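Local coordinates for protein uncharacterized peptidase Lmo0363 (Listeria monocytogenes, PDB 3L4E) that is an uncharacterised member of the peptidase S51 family, similar to peptidase E, and probably acts as a serine-type peptidase, at residues A48-L53 with L58-L63. Sequence-based numbering, arbitrary orientation.
Sequences AGKKAL and LLVEEL
The carboxylate of Glu62 is the one flat side-chain group in this contact, and Lys50 meets it at a single oxygen. Lys50 NZ lies 2.7 Å from Glu62 OE2 in a salt bridge. The ammonium sits on the anti side of that oxygen, 32° out of the carboxylate plane. The two side chains cross at about a right angle. Lys50 reaches this far because its chain is fully extended, with CG anti to the backbone N (chi1 -171°). The Glu62 chain bends at chi2, and its carboxylate lies closer to the helix than its CB direction would suggest.

Beneath the ion pair, the methylenes of Lys50 run past Val60. Lys50 CE is 3.9 Å from Val60 CG1, and Lys50 CG is almost as near. The lysine thus covers a valine methyl with its stem and spends its charge on the exposed Glu62. The other methyl, Val60 CG2, rests 3.9 Å from Leu53 CB. The two methyls of Val60 thus touch residues about one helical turn apart.

Helix 44-55 and strand 59-62 belong to a right-handed beta-alpha-beta crossover that starts at strand 29-33. Strand 59-62 forms one edge of the main sheet and pairs in parallel with 29-33. Segment 48-53 runs roughly antiparallel to strand 59-62, at 144°, and their axes come within 8.8 Å. Phe32 of the neighbouring strand touches Lys50, Leu53 and Val60.

Toward the turn the contact passes to two buried leucines. Leu53 CD2 meets Leu58 CD1 branch to branch at 3.6 Å. Tyr84 and Phe82 of strand 82-85 touch Leu53 and Leu58, respectively. A weak backbone bond, Leu58 N to Leu53 O at 3.3 Å, links the last turn of the helix to the residue just before the strand.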
# COMPACT_ATOMS: atom_id res chain seq x y z
N ALA A 48 5.43 -6.93 -11.64
CA ALA A 48 5.51 -8.20 -10.91
C ALA A 48 4.24 -8.38 -10.07
O ALA A 48 3.68 -9.47 -9.99
CB ALA A 48 6.76 -8.25 -10.05
N GLY A 49 3.79 -7.30 -9.43
CA GLY A 49 2.58 -7.37 -8.64
C GLY A 49 1.35 -7.56 -9.51
O GLY A 49 0.46 -8.36 -9.17
N LYS A 50 1.26 -6.83 -10.61
CA LYS A 50 0.11 -6.95 -11.51
C LYS A 50 -0.02 -8.37 -12.07
O LYS A 50 -1.12 -8.95 -12.09
CB LYS A 50 0.20 -5.94 -12.65
CG LYS A 50 -1.07 -5.88 -13.49
CD LYS A 50 -0.98 -4.78 -14.54
CE LYS A 50 -2.28 -4.66 -15.31
NZ LYS A 50 -2.26 -3.52 -16.29
N LYS A 51 1.09 -8.92 -12.55
CA LYS A 51 1.07 -10.27 -13.09
C LYS A 51 0.75 -11.31 -12.01
O LYS A 51 0.10 -12.33 -12.29
CB LYS A 51 2.40 -10.58 -13.77
CG LYS A 51 2.63 -9.78 -15.04
CD LYS A 51 4.08 -9.90 -15.50
CE LYS A 51 4.37 -9.04 -16.73
NZ LYS A 51 5.82 -9.06 -17.09
N ALA A 52 1.19 -11.05 -10.78
CA ALA A 52 0.88 -11.96 -9.68
C ALA A 52 -0.62 -11.98 -9.41
O ALA A 52 -1.21 -13.06 -9.26
CB ALA A 52 1.66 -11.58 -8.41
N LEU A 53 -1.22 -10.80 -9.36
CA LEU A 53 -2.67 -10.71 -9.19
C LEU A 53 -3.38 -11.48 -10.32
O LEU A 53 -4.31 -12.26 -10.06
CB LEU A 53 -3.14 -9.25 -9.18
CG LEU A 53 -2.70 -8.40 -7.98
CD1 LEU A 53 -2.94 -6.91 -8.28
CD2 LEU A 53 -3.42 -8.80 -6.68
N LEU A 58 -7.53 -12.77 -10.82
CA LEU A 58 -8.11 -11.45 -10.56
C LEU A 58 -8.13 -10.60 -11.83
O LEU A 58 -7.24 -10.72 -12.68
CB LEU A 58 -7.33 -10.73 -9.45
CG LEU A 58 -7.46 -11.39 -8.08
CD1 LEU A 58 -6.35 -10.92 -7.14
CD2 LEU A 58 -8.83 -11.12 -7.50
N LEU A 59 -9.14 -9.76 -11.95
CA LEU A 59 -9.24 -8.81 -13.05
C LEU A 59 -8.71 -7.47 -12.56
O LEU A 59 -9.27 -6.87 -11.64
CB LEU A 59 -10.69 -8.65 -13.49
CG LEU A 59 -11.25 -9.86 -14.22
CD1 LEU A 59 -12.76 -9.72 -14.37
CD2 LEU A 59 -10.57 -10.00 -15.57
N VAL A 60 -7.61 -7.03 -13.15
CA VAL A 60 -6.91 -5.84 -12.69
C VAL A 60 -7.30 -4.61 -13.51
O VAL A 60 -7.17 -4.61 -14.73
CB VAL A 60 -5.39 -6.03 -12.75
CG1 VAL A 60 -4.68 -4.79 -12.23
CG2 VAL A 60 -4.98 -7.26 -11.97
N GLU A 61 -7.77 -3.58 -12.82
CA GLU A 61 -8.16 -2.33 -13.47
C GLU A 61 -7.34 -1.15 -12.93
O GLU A 61 -7.47 -0.78 -11.77
CB GLU A 61 -9.64 -2.07 -13.25
CG GLU A 61 -10.54 -3.11 -13.90
CD GLU A 61 -12.01 -2.80 -13.74
OE1 GLU A 61 -12.35 -1.68 -13.30
OE2 GLU A 61 -12.84 -3.69 -14.05
N GLU A 62 -6.51 -0.57 -13.79
CA GLU A 62 -5.64 0.51 -13.36
C GLU A 62 -6.37 1.83 -13.07
O GLU A 62 -7.31 2.22 -13.77
CB GLU A 62 -4.52 0.73 -14.38
CG GLU A 62 -3.73 -0.54 -14.63
CD GLU A 62 -2.27 -0.28 -14.93
OE1 GLU A 62 -1.90 0.91 -15.04
OE2 GLU A 62 -1.51 -1.26 -15.07
N LEU A 63 -5.92 2.50 -12.01
CA LEU A 63 -6.42 3.82 -11.63
C LEU A 63 -5.23 4.65 -11.18
O LEU A 63 -4.65 4.38 -10.12
CB LEU A 63 -7.45 3.72 -10.50
CG LEU A 63 -7.98 5.03 -9.89
CD1 LEU A 63 -8.80 5.80 -10.93
CD2 LEU A 63 -8.81 4.78 -8.62